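Local coordinates for protein beta-galactosidase (Bacillus circulans subsp. alkalophilus, PDB 3TTY) that hydrolyses terminal beta-D-galactose residues from beta-galactosides and binds galactose in a pocket of its TIM-barrel domain, at residues V42-W47 and M144-N149; I74-A79 and P140-W145; T80-H85 and K126-K131; P248-L253 and V271-N276. All blocks are in the same frame, centred on the assembly; numbering follows the deposited sequence.

Contact 1. Residues V42-W47 and M144-N149; sequences VNVFSW and MWHVSN. With GLA (alpha-D-galactopyranose), chain H.
Val44 and Asn149 meet through a methyl group and an amide stem, a small example of how an apolar neighbour can position a sugar-binding side chain. From its CB outward, Asn149 first touches the loop 42-47: CB lies 3.7 Å from Val44 CG1. With CG anti to the backbone N (chi1 -168°), the amide carbon stays by the same methyl, Val44 CG1, at 3.8 Å. At the tip, OD1 accepts a hydrogen bond from Asn252 of the next barrel strand. ND2 donates to O2 of the galactose over 3.1 Å, with an N-H...O angle of 154°, and is also hydrogen-bonded to His112. The same nitrogen stands 3.4 Å from Phe45 CZ, ring and amide being turned 76° against each other. Phe45 carries Val44 CG1 over one face, toward the rim, while galactose O3 lies at its edge, 3.9 Å from CE2. Trp187 of the second subunit also meets this ring. An alanine in place of Asn149 would probably leave galactose O2 without this donor and Asn252 without its acceptor. Apolar packing on the stem and polar bonds at the tip imply an amide held in a set orientation for reading the sugar's 2-hydroxyl.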
loop_
_atom_site.group_PDB
_atom_site.type_symbol
_atom_site.label_atom_id
_atom_site.label_comp_id
_atom_site.label_asym_id
_atom_site.label_seq_id
_atom_site.Cartn_x
_atom_site.Cartn_y
_atom_site.Cartn_z
ATOM N N VAL A 42 33.551 -7.260 -18.783
ATOM C CA VAL A 42 33.614 -8.584 -18.176
ATOM C C VAL A 42 33.942 -8.517 -16.693
ATOM O O VAL A 42 34.369 -7.474 -16.187
ATOM C CB VAL A 42 34.665 -9.453 -18.875
ATOM C CG1 VAL A 42 34.405 -9.471 -20.382
ATOM C CG2 VAL A 42 36.053 -8.914 -18.576
ATOM N N ASN A 43 33.709 -9.629 -16.003
ATOM C CA ASN A 43 34.026 -9.763 -14.580
ATOM C C ASN A 43 33.248 -8.832 -13.642
ATOM O O ASN A 43 33.767 -8.438 -12.586
ATOM C CB ASN A 43 35.518 -9.551 -14.351
ATOM C CG ASN A 43 35.980 -10.062 -12.997
ATOM O OD1 ASN A 43 35.686 -11.206 -12.608
ATOM N ND2 ASN A 43 36.696 -9.211 -12.263
ATOM N N VAL A 44 32.020 -8.467 -14.012
ATOM C CA VAL A 44 31.231 -7.573 -13.154
ATOM C C VAL A 44 30.764 -8.299 -11.894
ATOM O O VAL A 44 30.702 -7.707 -10.815
ATOM C CB VAL A 44 30.008 -6.986 -13.873
ATOM C CG1 VAL A 44 29.254 -6.031 -12.953
ATOM C CG2 VAL A 44 30.418 -6.276 -15.139
ATOM N N PHE A 45 30.467 -9.589 -12.018
ATOM C CA PHE A 45 29.812 -10.304 -10.928
ATOM C C PHE A 45 30.443 -11.646 -10.616
ATOM O O PHE A 45 29.759 -12.671 -10.608
ATOM C CB PHE A 45 28.315 -10.479 -11.220
ATOM C CG PHE A 45 27.511 -9.200 -11.084
ATOM C CD1 PHE A 45 27.417 -8.546 -9.863
ATOM C CD2 PHE A 45 26.836 -8.667 -12.167
ATOM C CE1 PHE A 45 26.665 -7.378 -9.722
ATOM C CE2 PHE A 45 26.088 -7.493 -12.040
ATOM C CZ PHE A 45 26.004 -6.848 -10.812
ATOM N N SER A 46 31.742 -11.644 -10.331
ATOM C CA SER A 46 32.443 -12.900 -10.141
ATOM C C SER A 46 33.378 -12.857 -8.943
ATOM O O SER A 46 34.397 -13.553 -8.908
ATOM C CB SER A 46 33.210 -13.277 -11.410
ATOM O OG SER A 46 32.393 -14.046 -12.268
ATOM N N TRP A 47 33.026 -12.042 -7.958
ATOM C CA TRP A 47 33.849 -11.929 -6.782
ATOM C C TRP A 47 34.046 -13.325 -6.178
ATOM O O TRP A 47 35.172 -13.745 -5.939
ATOM C CB TRP A 47 33.227 -10.952 -5.789
ATOM C CG TRP A 47 34.149 -10.529 -4.701
ATOM C CD1 TRP A 47 35.287 -11.169 -4.283
ATOM C CD2 TRP A 47 34.023 -9.358 -3.888
ATOM N NE1 TRP A 47 35.865 -10.466 -3.243
ATOM C CE2 TRP A 47 35.108 -9.353 -2.986
ATOM C CE3 TRP A 47 33.085 -8.327 -3.819
ATOM C CZ2 TRP A 47 35.292 -8.334 -2.052
ATOM C CZ3 TRP A 47 33.264 -7.325 -2.886
ATOM C CH2 TRP A 47 34.359 -7.337 -2.018
ATOM N N MET A 144 39.352 0.464 -20.198
ATOM C CA MET A 144 38.502 1.104 -19.194
ATOM C C MET A 144 38.339 0.200 -17.977
ATOM O O MET A 144 38.188 -1.011 -18.128
ATOM C CB MET A 144 37.137 1.426 -19.806
ATOM C CG MET A 144 36.156 2.142 -18.886
ATOM S SD MET A 144 36.603 3.852 -18.453
ATOM C CE MET A 144 36.777 4.608 -20.062
ATOM N N TRP A 145 38.396 0.784 -16.779
ATOM C CA TRP A 145 38.052 0.069 -15.546
ATOM C C TRP A 145 36.612 0.390 -15.160
ATOM O O TRP A 145 36.189 1.543 -15.198
ATOM C CB TRP A 145 38.975 0.443 -14.374
ATOM C CG TRP A 145 40.361 -0.140 -14.434
ATOM C CD1 TRP A 145 41.504 0.517 -14.776
ATOM C CD2 TRP A 145 40.752 -1.490 -14.133
ATOM N NE1 TRP A 145 42.576 -0.335 -14.714
ATOM C CE2 TRP A 145 42.143 -1.572 -14.323
ATOM C CE3 TRP A 145 40.059 -2.634 -13.732
ATOM C CZ2 TRP A 145 42.856 -2.749 -14.123
ATOM C CZ3 TRP A 145 40.766 -3.801 -13.539
ATOM C CH2 TRP A 145 42.148 -3.854 -13.734
ATOM N N HIS A 146 35.882 -0.645 -14.762
ATOM C CA HIS A 146 34.475 -0.552 -14.402
ATOM C C HIS A 146 34.383 -0.929 -12.915
ATOM O O HIS A 146 34.232 -2.106 -12.555
ATOM C CB HIS A 146 33.690 -1.499 -15.333
ATOM C CG HIS A 146 32.225 -1.638 -15.033
ATOM N ND1 HIS A 146 31.733 -1.874 -13.766
ATOM C CD2 HIS A 146 31.156 -1.665 -15.862
ATOM C CE1 HIS A 146 30.419 -2.012 -13.827
ATOM N NE2 HIS A 146 30.040 -1.890 -15.084
ATOM N N VAL A 147 34.504 0.083 -12.056
ATOM C CA VAL A 147 34.537 -0.127 -10.605
ATOM C C VAL A 147 33.184 -0.541 -10.066
ATOM O O VAL A 147 32.178 0.157 -10.282
ATOM C CB VAL A 147 34.978 1.140 -9.853
ATOM C CG1 VAL A 147 34.766 0.969 -8.343
ATOM C CG2 VAL A 147 36.428 1.473 -10.182
ATOM N N SER A 148 33.152 -1.679 -9.373
ATOM C CA SER A 148 31.913 -2.152 -8.764
ATOM C C SER A 148 30.814 -2.230 -9.839
ATOM O O SER A 148 31.087 -2.574 -10.988
ATOM C CB SER A 148 31.506 -1.207 -7.621
ATOM O OG SER A 148 30.495 -1.766 -6.798
ATOM N N ASN A 149 29.582 -1.923 -9.449
ATOM C CA ASN A 149 28.455 -1.844 -10.361
ATOM C C ASN A 149 27.298 -1.128 -9.672
ATOM O O ASN A 149 26.927 -1.483 -8.550
ATOM C CB ASN A 149 27.999 -3.233 -10.808
ATOM C CG ASN A 149 27.023 -3.168 -11.972
ATOM O OD1 ASN A 149 27.383 -2.751 -13.069
ATOM N ND2 ASN A 149 25.780 -3.567 -11.734
HETATM C C1 GLA H . 21.465 -2.415 -14.390
HETATM C C2 GLA H . 22.669 -3.301 -13.982
HETATM C C3 GLA H . 22.881 -4.497 -14.926
HETATM C C4 GLA H . 21.535 -5.180 -15.119
HETATM C C5 GLA H . 20.504 -4.153 -15.596
HETATM C C6 GLA H . 19.180 -4.880 -15.857
HETATM O O1 GLA H . 21.648 -1.629 -15.581
HETATM O O2 GLA H . 23.858 -2.529 -13.942
HETATM O O3 GLA H . 23.805 -5.455 -14.380
HETATM O O4 GLA H . 21.152 -5.679 -13.844
HETATM O O5 GLA H . 20.287 -3.190 -14.560
HETATM O O6 GLA H . 18.317 -4.061 -16.658
#

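Contact 2. Residues I74-A79 and P140-W145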
loop_
_atom_site.group_PDB
_atom_site.type_symbol
_atom_site.label_atom_id
_atom_site.label_comp_id
_atom_site.label_asym_id
_atom_site.label_seq_id
_atom_site.Cartn_x
_atom_site.Cartn_y
_atom_site.Cartn_z
ATOM N N ILE A 74 38.907 -7.826 -29.611
ATOM C CA ILE A 74 37.839 -7.160 -28.882
ATOM C C ILE A 74 38.431 -6.510 -27.638
ATOM O O ILE A 74 39.256 -7.111 -26.949
ATOM C CB ILE A 74 36.732 -8.146 -28.488
ATOM C CG1 ILE A 74 35.988 -8.621 -29.735
ATOM C CG2 ILE A 74 35.772 -7.515 -27.495
ATOM C CD1 ILE A 74 34.996 -9.743 -29.475
ATOM N N TYR A 75 38.027 -5.273 -27.374
ATOM C CA TYR A 75 38.559 -4.498 -26.256
ATOM C C TYR A 75 37.809 -4.757 -24.959
ATOM O O TYR A 75 36.639 -5.152 -24.979
ATOM C CB TYR A 75 38.539 -3.007 -26.590
ATOM C CG TYR A 75 39.542 -2.639 -27.670
ATOM C CD1 TYR A 75 40.908 -2.618 -27.396
ATOM C CD2 TYR A 75 39.123 -2.319 -28.964
ATOM C CE1 TYR A 75 41.834 -2.285 -28.380
ATOM C CE2 TYR A 75 40.040 -1.982 -29.958
ATOM C CZ TYR A 75 41.391 -1.968 -29.658
ATOM O OH TYR A 75 42.304 -1.638 -30.632
ATOM N N LEU A 76 38.482 -4.513 -23.837
ATOM C CA LEU A 76 37.965 -4.902 -22.532
ATOM C C LEU A 76 37.638 -3.719 -21.624
ATOM O O LEU A 76 38.487 -2.861 -21.348
ATOM C CB LEU A 76 38.942 -5.846 -21.844
ATOM C CG LEU A 76 39.269 -7.054 -22.724
ATOM C CD1 LEU A 76 40.484 -7.813 -22.220
ATOM C CD2 LEU A 76 38.069 -7.958 -22.837
ATOM N N CYS A 77 36.380 -3.671 -21.201
ATOM C CA CYS A 77 35.978 -2.837 -20.088
ATOM C C CYS A 77 35.970 -3.762 -18.860
ATOM O O CYS A 77 35.019 -4.511 -18.644
ATOM C CB CYS A 77 34.599 -2.239 -20.344
ATOM S SG CYS A 77 34.060 -1.130 -19.043
ATOM N N LEU A 78 37.050 -3.732 -18.081
ATOM C CA LEU A 78 37.243 -4.714 -17.018
ATOM C C LEU A 78 36.673 -4.232 -15.687
ATOM O O LEU A 78 37.080 -3.196 -15.171
ATOM C CB LEU A 78 38.726 -5.086 -16.868
ATOM C CG LEU A 78 39.064 -6.145 -15.807
ATOM C CD1 LEU A 78 38.317 -7.473 -16.055
ATOM C CD2 LEU A 78 40.553 -6.394 -15.723
ATOM N N ALA A 79 35.732 -4.994 -15.139
ATOM C CA ALA A 79 35.113 -4.638 -13.865
ATOM C C ALA A 79 35.897 -5.223 -12.680
ATOM O O ALA A 79 36.563 -6.247 -12.804
ATOM C CB ALA A 79 33.648 -5.089 -13.836
ATOM N N PRO A 140 47.291 -4.968 -23.047
ATOM C CA PRO A 140 47.018 -3.957 -24.074
ATOM C C PRO A 140 45.540 -3.728 -24.388
ATOM O O PRO A 140 45.207 -2.659 -24.898
ATOM C CB PRO A 140 47.714 -4.534 -25.318
ATOM C CG PRO A 140 47.719 -6.017 -25.087
ATOM C CD PRO A 140 47.941 -6.167 -23.610
ATOM N N GLN A 141 44.679 -4.701 -24.102
ATOM C CA GLN A 141 43.284 -4.638 -24.538
ATOM C C GLN A 141 42.373 -3.858 -23.591
ATOM O O GLN A 141 41.302 -3.385 -23.993
ATOM C CB GLN A 141 42.719 -6.046 -24.733
ATOM C CG GLN A 141 43.266 -6.773 -25.929
ATOM C CD GLN A 141 43.056 -5.997 -27.208
ATOM O OE1 GLN A 141 43.985 -5.382 -27.726
ATOM N NE2 GLN A 141 41.826 -6.015 -27.724
ATOM N N ILE A 142 42.793 -3.728 -22.338
ATOM C CA ILE A 142 41.976 -3.058 -21.328
ATOM C C ILE A 142 41.921 -1.558 -21.560
ATOM O O ILE A 142 42.922 -0.864 -21.428
ATOM C CB ILE A 142 42.506 -3.328 -19.916
ATOM C CG1 ILE A 142 42.587 -4.835 -19.665
ATOM C CG2 ILE A 142 41.627 -2.646 -18.889
ATOM C CD1 ILE A 142 43.165 -5.198 -18.313
ATOM N N VAL A 143 40.737 -1.055 -21.887
ATOM C CA VAL A 143 40.588 0.334 -22.278
ATOM C C VAL A 143 39.869 1.148 -21.214
ATOM O O VAL A 143 39.767 2.376 -21.321
ATOM C CB VAL A 143 39.789 0.439 -23.592
ATOM C CG1 VAL A 143 40.632 -0.012 -24.793
ATOM C CG2 VAL A 143 38.505 -0.388 -23.492
ATOM N N MET A 144 39.352 0.464 -20.198
ATOM C CA MET A 144 38.502 1.104 -19.194
ATOM C C MET A 144 38.339 0.200 -17.977
ATOM O O MET A 144 38.188 -1.011 -18.128
ATOM C CB MET A 144 37.137 1.426 -19.806
ATOM C CG MET A 144 36.156 2.142 -18.886
ATOM S SD MET A 144 36.603 3.852 -18.453
ATOM C CE MET A 144 36.777 4.608 -20.062
ATOM N N TRP A 145 38.396 0.784 -16.779
ATOM C CA TRP A 145 38.052 0.069 -15.546
ATOM C C TRP A 145 36.612 0.390 -15.160
ATOM O O TRP A 145 36.189 1.543 -15.198
ATOM C CB TRP A 145 38.975 0.443 -14.374
ATOM C CG TRP A 145 40.361 -0.140 -14.434
ATOM C CD1 TRP A 145 41.504 0.517 -14.776
ATOM C CD2 TRP A 145 40.752 -1.490 -14.133
ATOM N NE1 TRP A 145 42.576 -0.335 -14.714
ATOM C CE2 TRP A 145 42.143 -1.572 -14.323
ATOM C CE3 TRP A 145 40.059 -2.634 -13.732
ATOM C CZ2 TRP A 145 42.856 -2.749 -14.123
ATOM C CZ3 TRP A 145 40.766 -3.801 -13.539
ATOM C CH2 TRP A 145 42.148 -3.854 -13.734
#
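Leu76 lies between two backbone bonds from residues 141-143: its N donates to Gln141 O at 3.0 Å, and its O accepts from Val143 N at 2.9 Å. Leu78 N reaches Met144 O. The partner of Leu76 is Ile142 but that of Cys77 is Met144, a one-residue shift that marks a beta bulge at Val143. One side-chain bond joins the set, Gln141 NE2 to Ile74 O at 2.9 Å, its donor above the carbonyl plane and the acceptor in the amide plane. These are the third and fourth strands of the parallel eight-stranded TIM barrel, their short axes 4.8 Å apart and 25° from parallel. Among the apolar contacts, Leu78 and Trp145 run side by side, Leu78 CD2 meeting Trp145 CZ3 at 3.4 Å. Leu78 CG, anti to the backbone N (chi1 -178°), lies 3.7 Å from Trp145 CZ3. Cys77 SG packs against Met144 CG at 3.9 Å, and Val143 CG1 on Tyr75 CD1 at 3.7 Å. A polar atom, Gln141 O, lies at the edge of the Tyr75 ring.

Contact 3. Residues T80-H85 and K126-K131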
loop_
_atom_site.group_PDB
_atom_site.type_symbol
_atom_site.label_atom_id
_atom_site.label_comp_id
_atom_site.label_asym_id
_atom_site.label_seq_id
_atom_site.Cartn_x
_atom_site.Cartn_y
_atom_site.Cartn_z
ATOM N N THR A 80 35.817 -4.562 -11.532
ATOM C CA THR A 80 36.484 -5.034 -10.323
ATOM C C THR A 80 35.713 -6.135 -9.591
ATOM O O THR A 80 36.247 -6.739 -8.657
ATOM C CB THR A 80 36.698 -3.883 -9.340
ATOM O OG1 THR A 80 35.428 -3.304 -9.028
ATOM C CG2 THR A 80 37.592 -2.827 -9.960
ATOM N N SER A 81 34.461 -6.370 -9.987
ATOM C CA SER A 81 33.644 -7.441 -9.403
ATOM C C SER A 81 33.161 -7.140 -7.988
ATOM O O SER A 81 32.679 -8.033 -7.303
ATOM C CB SER A 81 34.407 -8.768 -9.377
ATOM O OG SER A 81 33.842 -9.714 -10.264
ATOM N N THR A 82 33.277 -5.895 -7.551
ATOM C CA THR A 82 32.900 -5.554 -6.182
ATOM C C THR A 82 31.421 -5.204 -5.960
ATOM O O THR A 82 31.029 -4.861 -4.849
ATOM C CB THR A 82 33.789 -4.419 -5.630
ATOM O OG1 THR A 82 33.640 -3.255 -6.450
ATOM C CG2 THR A 82 35.266 -4.855 -5.604
ATOM N N GLY A 83 30.599 -5.295 -7.001
ATOM C CA GLY A 83 29.191 -4.939 -6.882
ATOM C C GLY A 83 28.334 -5.971 -6.154
ATOM O O GLY A 83 27.186 -5.707 -5.826
ATOM N N ALA A 84 28.877 -7.160 -5.916
ATOM C CA ALA A 84 28.167 -8.173 -5.147
ATOM C C ALA A 84 29.191 -9.035 -4.428
ATOM O O ALA A 84 30.029 -9.665 -5.077
ATOM C CB ALA A 84 27.288 -9.039 -6.051
ATOM N N HIS A 85 29.130 -9.044 -3.094
ATOM C CA HIS A 85 30.101 -9.772 -2.294
ATOM C C HIS A 85 29.773 -11.266 -2.247
ATOM O O HIS A 85 28.678 -11.663 -2.596
ATOM C CB HIS A 85 30.207 -9.160 -0.886
ATOM C CG HIS A 85 28.914 -9.119 -0.130
ATOM N ND1 HIS A 85 28.290 -7.943 0.217
ATOM C CD2 HIS A 85 28.132 -10.117 0.357
ATOM C CE1 HIS A 85 27.177 -8.212 0.878
ATOM N NE2 HIS A 85 27.059 -9.525 0.976
ATOM N N LYS A 126 39.319 -3.359 -1.837
ATOM C CA LYS A 126 40.600 -2.753 -2.205
ATOM C C LYS A 126 41.619 -3.795 -2.692
ATOM O O LYS A 126 42.242 -3.635 -3.737
ATOM C CB LYS A 126 41.189 -1.975 -1.032
ATOM C CG LYS A 126 42.598 -1.456 -1.302
ATOM C CD LYS A 126 43.016 -0.353 -0.323
ATOM C CE LYS A 126 44.400 0.199 -0.684
ATOM N NZ LYS A 126 44.800 1.335 0.193
ATOM N N ILE A 127 41.793 -4.862 -1.927
ATOM C CA ILE A 127 42.686 -5.927 -2.354
ATOM C C ILE A 127 42.306 -6.488 -3.731
ATOM O O ILE A 127 43.168 -6.629 -4.604
ATOM C CB ILE A 127 42.765 -7.049 -1.304
ATOM C CG1 ILE A 127 43.426 -6.503 -0.033
ATOM C CG2 ILE A 127 43.553 -8.244 -1.850
ATOM C CD1 ILE A 127 43.565 -7.518 1.097
ATOM N N LEU A 128 41.025 -6.793 -3.934
ATOM C CA LEU A 128 40.590 -7.380 -5.209
ATOM C C LEU A 128 40.921 -6.477 -6.404
ATOM O O LEU A 128 41.479 -6.935 -7.403
ATOM C CB LEU A 128 39.097 -7.724 -5.194
ATOM C CG LEU A 128 38.507 -8.336 -6.470
ATOM C CD1 LEU A 128 39.329 -9.540 -6.965
ATOM C CD2 LEU A 128 37.046 -8.725 -6.250
ATOM N N ALA A 129 40.565 -5.205 -6.300
ATOM C CA ALA A 129 40.859 -4.246 -7.346
ATOM C C ALA A 129 42.374 -4.154 -7.566
ATOM O O ALA A 129 42.844 -4.079 -8.694
ATOM C CB ALA A 129 40.285 -2.878 -6.978
ATOM N N GLY A 130 43.132 -4.166 -6.475
ATOM C CA GLY A 130 44.579 -4.138 -6.557
ATOM C C GLY A 130 45.156 -5.314 -7.324
ATOM O O GLY A 130 45.950 -5.133 -8.234
ATOM N N LYS A 131 44.758 -6.525 -6.951
ATOM C CA LYS A 131 45.283 -7.725 -7.590
ATOM C C LYS A 131 44.924 -7.801 -9.062
ATOM O O LYS A 131 45.719 -8.269 -9.866
ATOM C CB LYS A 131 44.799 -8.986 -6.871
ATOM C CG LYS A 131 45.479 -9.243 -5.519
ATOM C CD LYS A 131 44.919 -10.491 -4.850
ATOM C CE LYS A 131 45.727 -10.871 -3.614
ATOM N NZ LYS A 131 47.141 -11.191 -3.959
#
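Leu128 reaches into the loop 80-85 chiefly with one methyl, CD2, illustrating how one branched side chain can serve several neighbours at once. Its CG is anti to the backbone N (chi1 180°), and from there CD2 approaches the carbonyl oxygen of Thr80 at 3.2 Å. The same methyl lies 4.1 Å from Ser81 CB and 4.3 Å from Thr82 CG2, so that three consecutive loop residues gather round it. Thr80 divides its side chain by chemistry: with chi1 at 58°, OG1 falls between the backbone N and the carbonyl carbon, while CG2 lies anti to the carbonyl carbon and meets Ala129 CB at 4.0 Å. The hydroxyl bonds with Ser148 N and Glu236. Thr82 repeats the division, its methyl near Leu128 and its OG1 bonded to Glu236, whereas the hydroxyl of Ser81 is held by Asn43 and Ser46. Across the contact the meeting is by van der Waals touch, methyl on methyl and methyl on a carbonyl oxygen, while the buried hydroxyls find their bonds elsewhere. Trp47 and Ile50 also cover Leu128. The arrangement belongs to the TIM barrel: the loop after strand 75-79 packs against helix 119-135, which leads on to strand 142-146.

Contact 4. Residues P248-L253 and V271-N276. With GLA (alpha-D-galactopyranose), chain H.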
loop_
_atom_site.group_PDB
_atom_site.type_symbol
_atom_site.label_atom_id
_atom_site.label_comp_id
_atom_site.label_asym_id
_atom_site.label_seq_id
_atom_site.Cartn_x
_atom_site.Cartn_y
_atom_site.Cartn_z
ATOM N N PRO A 248 41.821 4.641 -17.889
ATOM C CA PRO A 248 40.748 5.446 -17.286
ATOM C C PRO A 248 39.811 4.606 -16.419
ATOM O O PRO A 248 39.691 3.395 -16.616
ATOM C CB PRO A 248 39.985 5.998 -18.503
ATOM C CG PRO A 248 40.878 5.769 -19.670
ATOM C CD PRO A 248 41.673 4.542 -19.348
ATOM N N VAL A 249 39.146 5.253 -15.472
ATOM C CA VAL A 249 38.332 4.548 -14.496
ATOM C C VAL A 249 36.957 5.175 -14.434
ATOM O O VAL A 249 36.827 6.406 -14.380
ATOM C CB VAL A 249 38.936 4.653 -13.091
ATOM C CG1 VAL A 249 38.105 3.832 -12.102
ATOM C CG2 VAL A 249 40.399 4.213 -13.097
ATOM N N THR A 250 35.930 4.334 -14.449
ATOM C CA THR A 250 34.566 4.811 -14.294
ATOM C C THR A 250 33.782 3.876 -13.387
ATOM O O THR A 250 34.278 2.820 -12.967
ATOM C CB THR A 250 33.845 4.923 -15.652
ATOM O OG1 THR A 250 32.604 5.606 -15.487
ATOM C CG2 THR A 250 33.577 3.540 -16.250
ATOM N N THR A 251 32.559 4.280 -13.075
ATOM C CA THR A 251 31.575 3.372 -12.506
ATOM C C THR A 251 30.246 3.735 -13.159
ATOM O O THR A 251 30.116 4.826 -13.703
ATOM C CB THR A 251 31.528 3.428 -10.948
ATOM O OG1 THR A 251 30.620 2.433 -10.471
ATOM C CG2 THR A 251 31.088 4.826 -10.449
ATOM N N ASN A 252 29.281 2.823 -13.173
ATOM C CA ASN A 252 28.077 3.074 -13.970
ATOM C C ASN A 252 26.920 3.697 -13.180
ATOM O O ASN A 252 26.442 3.121 -12.193
ATOM C CB ASN A 252 27.637 1.832 -14.771
ATOM C CG ASN A 252 27.512 0.578 -13.914
ATOM O OD1 ASN A 252 28.040 0.512 -12.810
ATOM N ND2 ASN A 252 26.825 -0.430 -14.438
ATOM N N LEU A 253 26.485 4.875 -13.628
ATOM C CA LEU A 253 25.494 5.674 -12.903
ATOM C C LEU A 253 24.094 5.495 -13.482
ATOM O O LEU A 253 23.921 4.893 -14.550
ATOM C CB LEU A 253 25.870 7.163 -12.925
ATOM C CG LEU A 253 27.345 7.499 -12.698
ATOM C CD1 LEU A 253 27.542 9.003 -12.647
ATOM C CD2 LEU A 253 27.877 6.846 -11.442
ATOM N N VAL A 271 35.616 9.585 -16.521
ATOM C CA VAL A 271 34.570 9.745 -17.510
ATOM C C VAL A 271 33.285 9.224 -16.888
ATOM O O VAL A 271 33.308 8.310 -16.062
ATOM C CB VAL A 271 34.878 8.934 -18.786
ATOM C CG1 VAL A 271 34.705 7.464 -18.525
ATOM C CG2 VAL A 271 33.979 9.373 -19.930
ATOM N N VAL A 272 32.164 9.813 -17.270
ATOM C CA VAL A 272 30.874 9.360 -16.793
ATOM C C VAL A 272 30.423 8.187 -17.647
ATOM O O VAL A 272 30.798 8.079 -18.806
ATOM C CB VAL A 272 29.841 10.491 -16.870
ATOM C CG1 VAL A 272 28.426 9.956 -16.660
ATOM C CG2 VAL A 272 30.186 11.589 -15.859
ATOM N N SER A 273 29.659 7.276 -17.056
ATOM C CA SER A 273 29.007 6.230 -17.820
ATOM C C SER A 273 27.672 6.001 -17.152
ATOM O O SER A 273 27.513 6.310 -15.963
ATOM C CB SER A 273 29.838 4.949 -17.835
ATOM O OG SER A 273 29.837 4.306 -16.573
ATOM N N TRP A 274 26.695 5.504 -17.903
ATOM C CA TRP A 274 25.369 5.313 -17.326
ATOM C C TRP A 274 24.547 4.267 -18.046
ATOM O O TRP A 274 24.917 3.795 -19.123
ATOM C CB TRP A 274 24.620 6.652 -17.188
ATOM C CG TRP A 274 23.717 7.084 -18.318
ATOM C CD1 TRP A 274 24.091 7.534 -19.562
ATOM C CD2 TRP A 274 22.286 7.184 -18.273
ATOM N NE1 TRP A 274 22.976 7.881 -20.298
ATOM C CE2 TRP A 274 21.857 7.676 -19.530
ATOM C CE3 TRP A 274 21.324 6.897 -17.295
ATOM C CZ2 TRP A 274 20.512 7.885 -19.831
ATOM C CZ3 TRP A 274 19.981 7.104 -17.598
ATOM C CH2 TRP A 274 19.590 7.587 -18.857
ATOM N N ASP A 275 23.429 3.914 -17.428
ATOM C CA ASP A 275 22.622 2.787 -17.851
ATOM C C ASP A 275 21.215 3.281 -18.181
ATOM O O ASP A 275 20.448 3.646 -17.295
ATOM C CB ASP A 275 22.598 1.721 -16.742
ATOM C CG ASP A 275 24.015 1.309 -16.274
ATOM O OD1 ASP A 275 24.978 1.406 -17.066
ATOM O OD2 ASP A 275 24.167 0.876 -15.110
ATOM N N ASN A 276 20.883 3.289 -19.468
ATOM C CA ASN A 276 19.629 3.878 -19.937
ATOM C C ASN A 276 18.558 2.844 -20.274
ATOM O O ASN A 276 18.676 2.098 -21.260
ATOM C CB ASN A 276 19.890 4.781 -21.144
ATOM C CG ASN A 276 18.620 5.342 -21.731
ATOM O OD1 ASN A 276 18.495 5.500 -22.950
ATOM N ND2 ASN A 276 17.659 5.636 -20.872
HETATM C C1 GLA H . 21.465 -2.415 -14.390
HETATM C C2 GLA H . 22.669 -3.301 -13.982
HETATM C C3 GLA H . 22.881 -4.497 -14.926
HETATM C C4 GLA H . 21.535 -5.180 -15.119
HETATM C C5 GLA H . 20.504 -4.153 -15.596
HETATM C C6 GLA H . 19.180 -4.880 -15.857
HETATM O O1 GLA H . 21.648 -1.629 -15.581
HETATM O O2 GLA H . 23.858 -2.529 -13.942
HETATM O O3 GLA H . 23.805 -5.455 -14.380
HETATM O O4 GLA H . 21.152 -5.679 -13.844
HETATM O O5 GLA H . 20.287 -3.190 -14.560
HETATM O O6 GLA H . 18.317 -4.061 -16.658
#
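Trp274 presents the edge of its indole to Leu253 O, which lies near the ring plane, while Asn276 CB sits 3.4 Å above one face, offset toward the rim; His291 and Phe303 also meet the ring. The other flat pair, the Asn252 amide and the Asp275 carboxylate, have planes turned 71° apart, with ND2 3.0 Å from OD2. Asn252 ND2 is hydrogen-bonded to Asn149, and OD2 lies close to the carboxylates of Glu150 and Glu307, an acidic cluster. With CG anti to the carbonyl carbon (chi1 -53°), Asp275 has its carboxylate carbon 3.8 Å from galactose O1; OD2 of the same group is 3.6 Å from O1. An alanine in place of Asp275 would probably leave a gap between Asn252 ND2 and galactose O1, and take one charge out of the cluster. Leu253 N donates to Ser273 O at 2.9 Å, and Asp275 N to Leu253 O at 3.1 Å. Ser273 OG adds a bond to Thr251 O, 2.9 Å long. Leu253 CD1 touches Val272 CG1 at 4.2 Å. The two strands are joined through helix 262-266 in a beta-alpha-beta unit of the TIM barrel, and Asn252 and Asp275 line its galactose pocket.

Read together, the four contacts follow the barrel from its second strand to its sixth. Contacts 1 and 2 share Met144 and Trp145 on strand 142-146, their centres 11 Å apart, and His146 N probably bonds to Leu78 O between them. Contact 3 adjoins contact 2 in sequence and lies only 8 Å, centre to centre, from contact 1, which it also meets where Trp47 CB packs on Ser81 O; both also touch the second subunit. On the other side of strand 142-146, contact 4 is joined to contact 2 through Trp145 and Thr250. Contacts 1 and 4, 12 Å apart between centres, both reach the galactose, whereas Cys77 and Ser81 keep their side chains about 11 and 12 Å from it.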